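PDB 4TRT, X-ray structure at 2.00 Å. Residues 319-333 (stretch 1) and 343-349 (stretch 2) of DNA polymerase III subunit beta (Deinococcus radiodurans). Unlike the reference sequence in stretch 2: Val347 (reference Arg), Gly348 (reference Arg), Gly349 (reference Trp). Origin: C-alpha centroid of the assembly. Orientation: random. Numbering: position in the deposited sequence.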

# COMPACT_ATOMS: atom_id res chain seq x y z
N HIS A 319 -7.29 -21.15 -6.98
CA HIS A 319 -6.50 -22.32 -6.55
C HIS A 319 -5.41 -22.65 -7.54
O HIS A 319 -4.34 -23.09 -7.15
CB HIS A 319 -7.41 -23.51 -6.25
CG HIS A 319 -8.34 -23.27 -5.07
ND1 HIS A 319 -9.12 -24.22 -4.55
CD2 HIS A 319 -8.58 -22.10 -4.32
CE1 HIS A 319 -9.84 -23.70 -3.52
NE2 HIS A 319 -9.50 -22.41 -3.38
N VAL A 320 -5.67 -22.39 -8.81
CA VAL A 320 -4.65 -22.59 -9.85
C VAL A 320 -3.47 -21.66 -9.60
O VAL A 320 -2.31 -22.09 -9.61
CB VAL A 320 -5.22 -22.37 -11.28
CG1 VAL A 320 -4.08 -22.25 -12.28
CG2 VAL A 320 -6.14 -23.52 -11.69
N LEU A 321 -3.76 -20.39 -9.35
CA LEU A 321 -2.72 -19.40 -9.10
C LEU A 321 -1.98 -19.71 -7.81
O LEU A 321 -0.74 -19.57 -7.77
CB LEU A 321 -3.29 -17.99 -9.09
CG LEU A 321 -3.80 -17.49 -10.45
CD1 LEU A 321 -4.35 -16.09 -10.34
CD2 LEU A 321 -2.70 -17.56 -11.51
N ASP A 322 -2.70 -20.13 -6.77
CA ASP A 322 -2.07 -20.59 -5.52
C ASP A 322 -1.05 -21.69 -5.83
O ASP A 322 0.08 -21.65 -5.37
CB ASP A 322 -3.08 -21.20 -4.54
CG ASP A 322 -3.98 -20.18 -3.87
OD1 ASP A 322 -3.68 -18.98 -3.84
OD2 ASP A 322 -5.02 -20.63 -3.32
N ALA A 323 -1.49 -22.69 -6.60
CA ALA A 323 -0.68 -23.87 -6.88
C ALA A 323 0.54 -23.54 -7.74
O ALA A 323 1.62 -24.10 -7.53
CB ALA A 323 -1.53 -24.96 -7.55
N LEU A 324 0.38 -22.63 -8.70
CA LEU A 324 1.48 -22.22 -9.58
C LEU A 324 2.49 -21.29 -8.94
O LEU A 324 3.62 -21.16 -9.45
CB LEU A 324 0.94 -21.55 -10.84
CG LEU A 324 0.15 -22.47 -11.76
CD1 LEU A 324 -0.42 -21.63 -12.90
CD2 LEU A 324 1.05 -23.59 -12.29
N GLY A 325 2.09 -20.62 -7.86
CA GLY A 325 2.90 -19.58 -7.24
C GLY A 325 4.37 -19.91 -7.08
O GLY A 325 5.22 -19.17 -7.55
N PRO A 326 4.67 -21.04 -6.42
CA PRO A 326 6.07 -21.46 -6.21
C PRO A 326 6.80 -22.01 -7.45
O PRO A 326 7.97 -22.34 -7.35
CB PRO A 326 5.94 -22.57 -5.17
CG PRO A 326 4.62 -22.34 -4.51
CD PRO A 326 3.74 -21.85 -5.62
N ILE A 327 6.14 -22.12 -8.59
CA ILE A 327 6.76 -22.66 -9.80
C ILE A 327 7.33 -21.53 -10.66
O ILE A 327 6.61 -20.63 -11.08
CB ILE A 327 5.77 -23.48 -10.64
CG1 ILE A 327 5.25 -24.68 -9.83
CG2 ILE A 327 6.44 -23.96 -11.93
CD1 ILE A 327 4.11 -25.47 -10.45
N ASP A 328 8.64 -21.61 -10.93
CA ASP A 328 9.35 -20.68 -11.81
C ASP A 328 9.99 -21.40 -13.01
O ASP A 328 10.29 -22.58 -12.96
CB ASP A 328 10.46 -19.99 -11.03
CG ASP A 328 9.95 -19.24 -9.81
OD1 ASP A 328 8.97 -18.48 -9.95
OD2 ASP A 328 10.56 -19.37 -8.73
N GLY A 329 10.20 -20.66 -14.09
CA GLY A 329 10.81 -21.21 -15.28
C GLY A 329 9.77 -21.90 -16.14
O GLY A 329 9.03 -21.26 -16.87
N ASP A 330 9.75 -23.22 -16.10
CA ASP A 330 8.74 -23.96 -16.84
C ASP A 330 7.90 -24.81 -15.90
O ASP A 330 8.40 -25.36 -14.92
CB ASP A 330 9.43 -24.81 -17.90
CG ASP A 330 10.13 -23.94 -18.95
OD1 ASP A 330 9.44 -23.32 -19.80
OD2 ASP A 330 11.38 -23.86 -18.89
N ALA A 331 6.60 -24.82 -16.17
CA ALA A 331 5.68 -25.64 -15.41
C ALA A 331 5.41 -26.94 -16.16
O ALA A 331 5.39 -26.96 -17.39
CB ALA A 331 4.37 -24.88 -15.18
N GLU A 332 5.19 -28.00 -15.39
CA GLU A 332 4.77 -29.30 -15.89
C GLU A 332 3.40 -29.57 -15.29
O GLU A 332 3.23 -29.53 -14.07
CB GLU A 332 5.76 -30.36 -15.40
CG GLU A 332 6.18 -31.38 -16.41
CD GLU A 332 7.36 -32.22 -15.89
OE1 GLU A 332 7.16 -32.95 -14.91
OE2 GLU A 332 8.48 -32.13 -16.45
N LEU A 333 2.41 -29.79 -16.14
CA LEU A 333 1.04 -30.09 -15.68
C LEU A 333 0.76 -31.54 -16.05
O LEU A 333 0.84 -31.91 -17.22
CB LEU A 333 0.02 -29.17 -16.38
CG LEU A 333 0.40 -27.70 -16.55
CD1 LEU A 333 -0.70 -26.96 -17.31
CD2 LEU A 333 0.70 -27.05 -15.20
N ILE A 343 -1.54 -32.81 -11.17
CA ILE A 343 -0.33 -32.38 -10.46
C ILE A 343 0.30 -31.22 -11.25
O ILE A 343 0.45 -31.32 -12.47
CB ILE A 343 0.69 -33.53 -10.31
CG1 ILE A 343 0.12 -34.67 -9.46
CG2 ILE A 343 1.99 -33.04 -9.70
CD1 ILE A 343 0.95 -35.94 -9.53
N PHE A 344 0.61 -30.12 -10.55
CA PHE A 344 1.38 -29.02 -11.10
C PHE A 344 2.73 -28.99 -10.38
O PHE A 344 2.79 -29.07 -9.15
CB PHE A 344 0.69 -27.66 -10.92
CG PHE A 344 -0.67 -27.54 -11.56
CD1 PHE A 344 -1.17 -28.49 -12.44
CD2 PHE A 344 -1.43 -26.40 -11.31
CE1 PHE A 344 -2.42 -28.34 -13.00
CE2 PHE A 344 -2.67 -26.22 -11.90
CZ PHE A 344 -3.17 -27.20 -12.73
N ARG A 345 3.81 -28.91 -11.14
CA ARG A 345 5.15 -28.85 -10.58
C ARG A 345 6.12 -28.16 -11.55
O ARG A 345 5.74 -27.86 -12.68
CB ARG A 345 5.63 -30.25 -10.22
CG ARG A 345 5.69 -31.22 -11.38
CD ARG A 345 6.11 -32.62 -10.97
NE ARG A 345 6.63 -33.29 -12.14
CZ ARG A 345 7.17 -34.50 -12.16
NH1 ARG A 345 7.26 -35.23 -11.06
NH2 ARG A 345 7.64 -34.97 -13.31
N ALA A 346 7.35 -27.90 -11.10
CA ALA A 346 8.43 -27.47 -12.01
C ALA A 346 8.93 -28.68 -12.80
O ALA A 346 8.71 -29.82 -12.40
CB ALA A 346 9.58 -26.81 -11.25
N VAL A 347 9.60 -28.44 -13.93
CA VAL A 347 10.15 -29.53 -14.76
C VAL A 347 10.90 -30.58 -13.91
O VAL A 347 11.76 -30.25 -13.11
CB VAL A 347 11.07 -28.96 -15.87
CG1 VAL A 347 11.84 -30.08 -16.58
CG2 VAL A 347 10.25 -28.16 -16.87
N GLY A 348 10.52 -31.85 -14.06
CA GLY A 348 11.14 -32.95 -13.30
C GLY A 348 10.89 -32.97 -11.80
O GLY A 348 11.53 -33.74 -11.08
N GLY A 349 9.97 -32.14 -11.32
CA GLY A 349 9.81 -31.95 -9.89
C GLY A 349 10.99 -31.24 -9.25
O GLY A 349 11.19 -31.32 -8.03

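What holds the two strands in register? Strand 330-333 runs antiparallel to strand 343-346, and Glu332 and Arg345 form its hydrogen-bonded pair. Glu332 N donates to Arg345 O at 2.8 Å, almost in line, and Arg345 N returns the bond to Glu332 O at 3.1 Å. Ala331 with Ala346 and Leu333 with Phe344 are the non-hydrogen-bonded pairs flanking it. Here the backbones approach closely enough for CA-H...O contacts, such as Phe344 CA to Glu332 O and Leu333 CA to Ile343 O, both 3.5 Å. Beyond Ala346 the pairing loosens: the bond from Val347 N to Asp330 O is weak, at 3.5 Å and with a bent angle.

Why does Phe344 cover more surface than any other residue in the contact? Its side chain lies on the same face of the sheet as Leu333, and on that side stretch 1 supplies the helix as well as the strand. The axes of helix 319-324 and strand 343-346 come no closer than 9.1 Å, a gap that side chains bridge. Leu333 CD2 sits over one face of the ring, 4.0 Å from its centroid in a CH-pi contact and 3.6 Å from Phe344 CD1. The helix meets the ring obliquely: Leu324 CD2 and Ala323 CB lie 3.9 and 4.0 Å from Phe344 CD2, and Val320 CG1 is 4.2 Å from Phe344 CE2. The contacts between Val320, Ala323 and Leu324 and the Phe344 ring are all apolar, and all three residues are buried.

How does Glu332 use its carboxylate on the other face of the sheet? Its side chain and that of Arg345 project to the same side from directly paired positions, so the opposite charges can meet without crossing the strands. Glu332 OE1 accepts from Arg345 NH2 at 2.6 Å and from Arg345 NE at 2.8 Å, and a salt bridge joins the two groups. The oxygen lies at the edge of the guanidinium, near its plane, where the N-H groups point. Glu332 OE2 turns to the backbone of Gly348 and accepts from Gly348 N at 3.2 Å with a nearly straight angle. One carboxylate thus binds both the paired arginine and the segment that follows it. Val347 and Gly348, which differ from the reference sequence, belong to that segment; Val347 CA also lies 3.5 Å from Glu332 OE2.

What does the loop between helix and strand contribute? A type I turn from Leu324 to Ile327 leads out of the helical region, and Ile327 points toward stretch 2. Ile327 CD1 packs 4.1 Å from Phe344 CB and comes within 3.5 Å of Arg345 N, while Ile327 CG2 lies 4.3 Å from Ala346 CB. Ile327 therefore extends the apolar packing around Phe344 along the strand to Ala346. Further on, Asp330 CB touches Val347 CG2 at 3.6 Å, close to the weak backbone bond.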